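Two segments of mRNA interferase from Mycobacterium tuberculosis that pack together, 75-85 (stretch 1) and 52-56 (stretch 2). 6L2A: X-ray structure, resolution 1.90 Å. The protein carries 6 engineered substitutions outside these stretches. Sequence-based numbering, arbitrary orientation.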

# COMPACT_ATOMS: atom_id res chain seq x y z
N GLY A 75 -8.22 -14.29 16.08
CA GLY A 75 -8.28 -15.60 15.48
C GLY A 75 -6.92 -16.19 15.16
O GLY A 75 -6.84 -17.38 14.80
N LEU A 76 -5.87 -15.39 15.24
CA LEU A 76 -4.50 -15.88 15.28
C LEU A 76 -4.25 -16.44 16.67
O LEU A 76 -4.80 -15.96 17.66
CB LEU A 76 -3.52 -14.75 14.99
CG LEU A 76 -3.86 -13.96 13.71
CD1 LEU A 76 -3.16 -12.61 13.70
CD2 LEU A 76 -3.56 -14.76 12.45
N GLN A 77 -3.40 -17.47 16.74
CA GLN A 77 -3.12 -18.16 17.99
C GLN A 77 -2.00 -17.53 18.81
O GLN A 77 -1.88 -17.84 20.00
CB GLN A 77 -2.78 -19.64 17.71
N VAL A 78 -1.18 -16.67 18.21
CA VAL A 78 -0.10 -15.98 18.90
C VAL A 78 -0.28 -14.49 18.69
O VAL A 78 -0.91 -14.05 17.72
CB VAL A 78 1.29 -16.42 18.40
CG1 VAL A 78 1.68 -17.74 19.00
CG2 VAL A 78 1.30 -16.50 16.88
N ASP A 79 0.30 -13.69 19.60
CA ASP A 79 0.39 -12.26 19.34
C ASP A 79 1.20 -12.04 18.07
O ASP A 79 2.21 -12.71 17.82
CB ASP A 79 1.05 -11.54 20.51
CG ASP A 79 0.15 -11.47 21.73
OD1 ASP A 79 -1.05 -11.79 21.60
OD2 ASP A 79 0.63 -11.08 22.81
N CYS A 80 0.73 -11.12 17.24
CA CYS A 80 1.35 -10.85 15.96
C CYS A 80 1.42 -9.34 15.77
O CYS A 80 0.86 -8.57 16.56
CB CYS A 80 0.56 -11.51 14.82
SG CYS A 80 0.62 -13.31 14.77
N LYS A 81 2.11 -8.92 14.72
CA LYS A 81 2.14 -7.50 14.39
C LYS A 81 1.81 -7.32 12.92
O LYS A 81 2.30 -8.06 12.06
CB LYS A 81 3.51 -6.87 14.73
CG LYS A 81 4.70 -7.43 13.99
CD LYS A 81 5.95 -6.63 14.32
CE LYS A 81 7.12 -7.04 13.45
NZ LYS A 81 8.39 -6.40 13.89
N ALA A 82 0.95 -6.35 12.64
CA ALA A 82 0.68 -5.93 11.28
C ALA A 82 1.82 -5.02 10.82
O ALA A 82 2.23 -4.12 11.55
CB ALA A 82 -0.66 -5.19 11.19
N GLN A 83 2.32 -5.27 9.62
CA GLN A 83 3.48 -4.55 9.08
C GLN A 83 2.99 -3.62 7.97
O GLN A 83 2.90 -4.02 6.81
CB GLN A 83 4.52 -5.53 8.56
CG GLN A 83 4.98 -6.56 9.57
CD GLN A 83 6.01 -7.51 9.00
OE1 GLN A 83 5.68 -8.61 8.56
NE2 GLN A 83 7.27 -7.08 9.00
N ALA A 84 2.67 -2.38 8.34
CA ALA A 84 2.17 -1.43 7.36
C ALA A 84 3.20 -1.09 6.29
O ALA A 84 2.83 -0.70 5.18
CB ALA A 84 1.71 -0.14 8.04
N GLU A 85 4.50 -1.25 6.59
CA GLU A 85 5.52 -1.01 5.59
C GLU A 85 5.56 -2.10 4.52
O GLU A 85 6.25 -1.94 3.51
CB GLU A 85 6.90 -0.88 6.25
CG GLU A 85 7.61 -2.20 6.59
CD GLU A 85 7.08 -2.88 7.85
OE1 GLU A 85 6.04 -2.45 8.39
OE2 GLU A 85 7.73 -3.84 8.31
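Stretch 2, residues 52-56: VVPVT

Stretch 2 lies beside stretch 1 as an antiparallel β partner, joined by three backbone hydrogen bonds and with apolar side chains packed on the face that carries A82 and V55. All of V52 to T56 is extended; it runs against the strand C80 to Q83, with 153° between their N-to-C directions and a closest approach of 4.7 Å between the axes.

The register is set by K81 and T56, a hydrogen-bonded pair that closes both ways: K81 N gives to T56 O at 2.9 Å, and T56 N gives to K81 O at 3.0 Å. Two residues on, Q83 N reaches P54 O at 2.9 Å. Proline has no amide hydrogen to return, so P54 takes part here through its carbonyl. Between these links sits the non-hydrogen-bonded pair A82 and V55, whose CA atoms approach to 4.4 Å; there the strands are close enough for V55 CA to lie 3.3 Å from K81 O, a CA-H...O contact.

The side chains follow the alternation of the strands. A82 and V55 share a face, and the small methyl A82 CB rests 4.1 Å from V55 CG2 and 3.8 Å from V53 CG1. V55, with chi1 in t, also places CG1 3.4 Å from C80 CB and 4.0 Å from L76 CD1, so its two methyls meet L76, C80 and A82. On the other face, K81 CG packs 3.6 Å from T56 CG2, an aliphatic contact made by a lysine whose amine is satisfied elsewhere in the structure. Q83 starts sideways, but its end comes nearer, bringing OE1 to 3.2 Å from T56 CG2.

Beyond Q83 the chain turns into a 3-10 segment; the CA-to-CB bond of A84 points away, and V53 meets its backbone instead, CG1 lying 3.7 Å from A84 N.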

# COMPACT_ATOMS: atom_id res chain seq x y z
N VAL A 52 -3.96 -5.05 1.42
CA VAL A 52 -3.79 -5.77 2.67
C VAL A 52 -2.47 -5.38 3.32
O VAL A 52 -1.53 -4.91 2.67
CB VAL A 52 -3.84 -7.30 2.47
CG1 VAL A 52 -5.18 -7.72 1.88
CG2 VAL A 52 -2.68 -7.76 1.59
N VAL A 53 -2.41 -5.59 4.63
CA VAL A 53 -1.20 -5.38 5.43
C VAL A 53 -0.78 -6.72 6.01
O VAL A 53 -1.50 -7.29 6.83
CB VAL A 53 -1.44 -4.33 6.53
CG1 VAL A 53 -0.33 -4.36 7.54
CG2 VAL A 53 -1.57 -2.95 5.91
N PRO A 54 0.37 -7.26 5.61
CA PRO A 54 0.78 -8.58 6.10
C PRO A 54 1.05 -8.58 7.59
O PRO A 54 1.40 -7.56 8.19
CB PRO A 54 2.06 -8.88 5.31
CG PRO A 54 1.99 -7.99 4.12
CD PRO A 54 1.28 -6.75 4.58
N VAL A 55 0.88 -9.75 8.19
CA VAL A 55 0.99 -9.95 9.63
C VAL A 55 2.03 -11.03 9.89
O VAL A 55 2.09 -12.03 9.16
CB VAL A 55 -0.39 -10.33 10.22
CG1 VAL A 55 -0.25 -10.87 11.61
CG2 VAL A 55 -1.31 -9.12 10.21
N THR A 56 2.86 -10.82 10.91
CA THR A 56 3.92 -11.76 11.27
C THR A 56 3.88 -12.04 12.77
O THR A 56 3.45 -11.20 13.56
CB THR A 56 5.31 -11.24 10.88
OG1 THR A 56 6.31 -12.15 11.35
CG2 THR A 56 5.55 -9.87 11.49